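Local coordinates for capsid protein (Infectious hypodermal and hematopoietic necrosis virus, PDB 3N7X) that forms the sixty-subunit icosahedral shell of a shrimp densovirus, built on a beta-barrel and associated with calcium ions, at residues 147-155 against 262-270. Sequence-based numbering, arbitrary orientation.
Sequences PYLEIFKDT and QQIFMRMSP
Both carboxylate oxygens of Glu150 bond to segment 262-270. Glu150 OE1 forms a salt bridge with Arg267 NE at 2.9 Å; the nitrogen meets it nearly along its C-O axis, with OE1 in the guanidinium plane. Glu150 OE2 accepts a hydrogen bond from Ser269 OG at 2.8 Å, the hydroxyl sitting above the carboxylate plane. With CG anti to its carbonyl carbon (chi1 -56°) and the chain extended beyond, Glu150 runs alongside Arg267, carboxylate and guanidinium nearly coplanar. Pro270 CG covers one guanidinium face. Tyr55 of a neighbouring subunit, a residue known to bind calcium, also hydrogen-bonds Glu150 OE2 and Arg267 NH2.

The backbones of strands 149-153 and 264-268 run antiparallel as neighbours in a larger sheet. Glu150 with Arg267 and Phe152 with Phe265 are hydrogen-bonded pairs, the latter including Phe152 N to Phe265 O at 2.7 Å. Just after strand 264-268, Ser269 N donates to Tyr148 O at 2.9 Å, while Ser269 CB makes a CH-pi contact over the Tyr148 ring. On the face carrying Ile151 and Met266 the contacts between the strands are apolar: Ile151 CG1 lies 3.9 Å from Met266 CG, and its CG2 meets Ile264 CB. Lys153 CE reaches Ile264 CG2, and its ammonium group makes a cation-pi contact with Phe199. The shared carboxylate thus couples strand pairing to the subunit interface, and its buried charge is probably balanced by Arg267.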
loop_
_atom_site.group_PDB
_atom_site.type_symbol
_atom_site.label_atom_id
_atom_site.label_comp_id
_atom_site.label_asym_id
_atom_site.label_seq_id
_atom_site.Cartn_x
_atom_site.Cartn_y
_atom_site.Cartn_z
ATOM N N PRO A 147 81.359 -52.355 6.598
ATOM C CA PRO A 147 81.242 -53.402 7.626
ATOM C C PRO A 147 80.120 -53.097 8.618
ATOM O O PRO A 147 79.854 -51.937 8.922
ATOM C CB PRO A 147 82.611 -53.383 8.302
ATOM C CG PRO A 147 83.523 -52.858 7.225
ATOM C CD PRO A 147 82.701 -51.751 6.621
ATOM N N TYR A 148 79.466 -54.134 9.127
ATOM C CA TYR A 148 78.382 -53.923 10.074
ATOM C C TYR A 148 78.249 -55.031 11.103
ATOM O O TYR A 148 78.758 -56.139 10.922
ATOM C CB TYR A 148 77.052 -53.743 9.327
ATOM C CG TYR A 148 76.627 -54.929 8.490
ATOM C CD1 TYR A 148 75.872 -55.968 9.036
ATOM C CD2 TYR A 148 76.982 -55.010 7.144
ATOM C CE1 TYR A 148 75.478 -57.062 8.256
ATOM C CE2 TYR A 148 76.598 -56.094 6.360
ATOM C CZ TYR A 148 75.848 -57.114 6.918
ATOM O OH TYR A 148 75.482 -58.179 6.129
ATOM N N LEU A 149 77.555 -54.708 12.190
ATOM C CA LEU A 149 77.325 -55.632 13.289
ATOM C C LEU A 149 75.956 -56.292 13.131
ATOM O O LEU A 149 75.013 -55.659 12.654
ATOM C CB LEU A 149 77.367 -54.859 14.608
ATOM C CG LEU A 149 77.195 -55.613 15.930
ATOM C CD1 LEU A 149 78.426 -56.467 16.202
ATOM C CD2 LEU A 149 76.992 -54.614 17.061
ATOM N N GLU A 150 75.853 -57.561 13.521
ATOM C CA GLU A 150 74.583 -58.282 13.443
ATOM C C GLU A 150 74.027 -58.431 14.858
ATOM O O GLU A 150 74.762 -58.769 15.787
ATOM C CB GLU A 150 74.776 -59.667 12.815
ATOM C CG GLU A 150 75.421 -59.642 11.436
ATOM C CD GLU A 150 75.522 -61.022 10.789
ATOM O OE1 GLU A 150 75.730 -62.020 11.516
ATOM O OE2 GLU A 150 75.413 -61.102 9.545
ATOM N N ILE A 151 72.734 -58.162 15.021
ATOM C CA ILE A 151 72.077 -58.259 16.320
ATOM C C ILE A 151 70.901 -59.226 16.221
ATOM O O ILE A 151 70.036 -59.076 15.354
ATOM C CB ILE A 151 71.588 -56.869 16.778
ATOM C CG1 ILE A 151 72.783 -55.917 16.850
ATOM C CG2 ILE A 151 70.896 -56.966 18.130
ATOM C CD1 ILE A 151 72.413 -54.480 17.097
ATOM N N PHE A 152 70.874 -60.208 17.118
ATOM C CA PHE A 152 69.835 -61.236 17.120
ATOM C C PHE A 152 69.042 -61.335 18.425
ATOM O O PHE A 152 69.497 -60.908 19.486
ATOM C CB PHE A 152 70.468 -62.609 16.874
ATOM C CG PHE A 152 71.295 -62.700 15.621
ATOM C CD1 PHE A 152 70.698 -62.957 14.389
ATOM C CD2 PHE A 152 72.678 -62.558 15.676
ATOM C CE1 PHE A 152 71.468 -63.076 13.228
ATOM C CE2 PHE A 152 73.458 -62.675 14.524
ATOM C CZ PHE A 152 72.853 -62.936 13.298
ATOM N N LYS A 153 67.852 -61.923 18.317
ATOM C CA LYS A 153 66.959 -62.184 19.444
ATOM C C LYS A 153 66.310 -63.522 19.102
ATOM O O LYS A 153 65.927 -63.757 17.951
ATOM C CB LYS A 153 65.865 -61.121 19.577
ATOM C CG LYS A 153 66.323 -59.752 20.062
ATOM C CD LYS A 153 65.127 -58.800 20.130
ATOM C CE LYS A 153 65.523 -57.382 20.518
ATOM N NZ LYS A 153 64.335 -56.492 20.680
ATOM N N ASP A 154 66.202 -64.403 20.089
ATOM C CA ASP A 154 65.605 -65.714 19.871
ATOM C C ASP A 154 64.094 -65.622 20.042
ATOM O O ASP A 154 63.551 -65.997 21.078
ATOM C CB ASP A 154 66.208 -66.722 20.856
ATOM C CG ASP A 154 65.544 -68.088 20.787
ATOM O OD1 ASP A 154 64.973 -68.433 19.725
ATOM O OD2 ASP A 154 65.608 -68.826 21.798
ATOM N N THR A 155 63.416 -65.124 19.015
ATOM C CA THR A 155 61.972 -64.968 19.077
ATOM C C THR A 155 61.180 -66.220 18.740
ATOM O O THR A 155 60.020 -66.339 19.136
ATOM C CB THR A 155 61.493 -63.843 18.137
ATOM O OG1 THR A 155 61.924 -64.118 16.800
ATOM C CG2 THR A 155 62.051 -62.507 18.580
ATOM N N GLN A 262 63.225 -60.371 25.396
ATOM C CA GLN A 262 64.434 -60.995 24.869
ATOM C C GLN A 262 65.694 -60.155 25.035
ATOM O O GLN A 262 65.668 -58.939 24.817
ATOM C CB GLN A 262 64.247 -61.287 23.377
ATOM C CG GLN A 262 63.061 -62.167 23.074
ATOM C CD GLN A 262 63.232 -63.550 23.642
ATOM O OE1 GLN A 262 62.260 -64.200 24.017
ATOM N NE2 GLN A 262 64.474 -64.016 23.702
ATOM N N GLN A 263 66.792 -60.799 25.426
ATOM C CA GLN A 263 68.064 -60.096 25.547
ATOM C C GLN A 263 68.661 -60.199 24.149
ATOM O O GLN A 263 68.169 -60.968 23.321
ATOM C CB GLN A 263 68.994 -60.750 26.586
ATOM C CG GLN A 263 69.299 -62.227 26.375
ATOM C CD GLN A 263 68.355 -63.144 27.141
ATOM O OE1 GLN A 263 67.162 -63.221 26.845
ATOM N NE2 GLN A 263 68.890 -63.840 28.137
ATOM N N ILE A 264 69.708 -59.439 23.866
ATOM C CA ILE A 264 70.281 -59.486 22.530
ATOM C C ILE A 264 71.594 -60.243 22.413
ATOM O O ILE A 264 72.328 -60.402 23.385
ATOM C CB ILE A 264 70.469 -58.065 21.972
ATOM C CG1 ILE A 264 71.394 -57.265 22.883
ATOM C CG2 ILE A 264 69.123 -57.371 21.867
ATOM C CD1 ILE A 264 71.633 -55.860 22.395
ATOM N N PHE A 265 71.864 -60.712 21.200
ATOM C CA PHE A 265 73.076 -61.452 20.879
ATOM C C PHE A 265 73.689 -60.768 19.666
ATOM O O PHE A 265 72.962 -60.301 18.789
ATOM C CB PHE A 265 72.722 -62.902 20.570
ATOM C CG PHE A 265 72.164 -63.641 21.751
ATOM C CD1 PHE A 265 73.009 -64.159 22.726
ATOM C CD2 PHE A 265 70.789 -63.783 21.913
ATOM C CE1 PHE A 265 72.493 -64.809 23.851
ATOM C CE2 PHE A 265 70.264 -64.427 23.030
ATOM C CZ PHE A 265 71.120 -64.942 24.001
ATOM N N MET A 266 75.016 -60.699 19.609
ATOM C CA MET A 266 75.671 -60.012 18.499
ATOM C C MET A 266 76.950 -60.655 18.013
ATOM O O MET A 266 77.486 -61.565 18.639
ATOM C CB MET A 266 76.016 -58.579 18.901
ATOM C CG MET A 266 74.876 -57.796 19.492
ATOM S SD MET A 266 75.465 -56.781 20.857
ATOM C CE MET A 266 75.778 -58.071 22.068
ATOM N N ARG A 267 77.430 -60.137 16.887
ATOM C CA ARG A 267 78.676 -60.559 16.262
ATOM C C ARG A 267 78.881 -59.681 15.042
ATOM O O ARG A 267 77.924 -59.357 14.337
ATOM C CB ARG A 267 78.630 -62.029 15.826
ATOM C CG ARG A 267 77.898 -62.288 14.521
ATOM C CD ARG A 267 78.073 -63.731 14.078
ATOM N NE ARG A 267 77.371 -64.004 12.828
ATOM C CZ ARG A 267 77.375 -65.179 12.206
ATOM N NH1 ARG A 267 78.047 -66.203 12.717
ATOM N NH2 ARG A 267 76.707 -65.330 11.071
ATOM N N MET A 268 80.116 -59.263 14.806
ATOM C CA MET A 268 80.396 -58.461 13.630
ATOM C C MET A 268 80.080 -59.433 12.495
ATOM O O MET A 268 80.384 -60.623 12.599
ATOM C CB MET A 268 81.870 -58.052 13.611
ATOM C CG MET A 268 82.254 -57.096 12.492
ATOM S SD MET A 268 81.745 -55.353 12.682
ATOM C CE MET A 268 80.783 -55.419 14.121
ATOM N N SER A 269 79.446 -58.953 11.431
ATOM C CA SER A 269 79.099 -59.837 10.322
ATOM C C SER A 269 80.360 -60.480 9.734
ATOM O O SER A 269 81.270 -59.788 9.277
ATOM C CB SER A 269 78.341 -59.053 9.248
ATOM O OG SER A 269 77.688 -59.936 8.357
ATOM N N PRO A 270 80.431 -61.821 9.750
ATOM C CA PRO A 270 81.581 -62.567 9.226
ATOM C C PRO A 270 81.662 -62.544 7.702
ATOM O O PRO A 270 80.911 -63.239 7.023
ATOM C CB PRO A 270 81.351 -63.967 9.777
ATOM C CG PRO A 270 79.856 -64.079 9.747
ATOM C CD PRO A 270 79.408 -62.738 10.288
HETATM O O HOH W 1 80.967 -56.854 9.250
HETATM O O HOH W 2 63.172 -57.322 23.684
HETATM O O HOH W 3 66.949 -63.424 22.642
#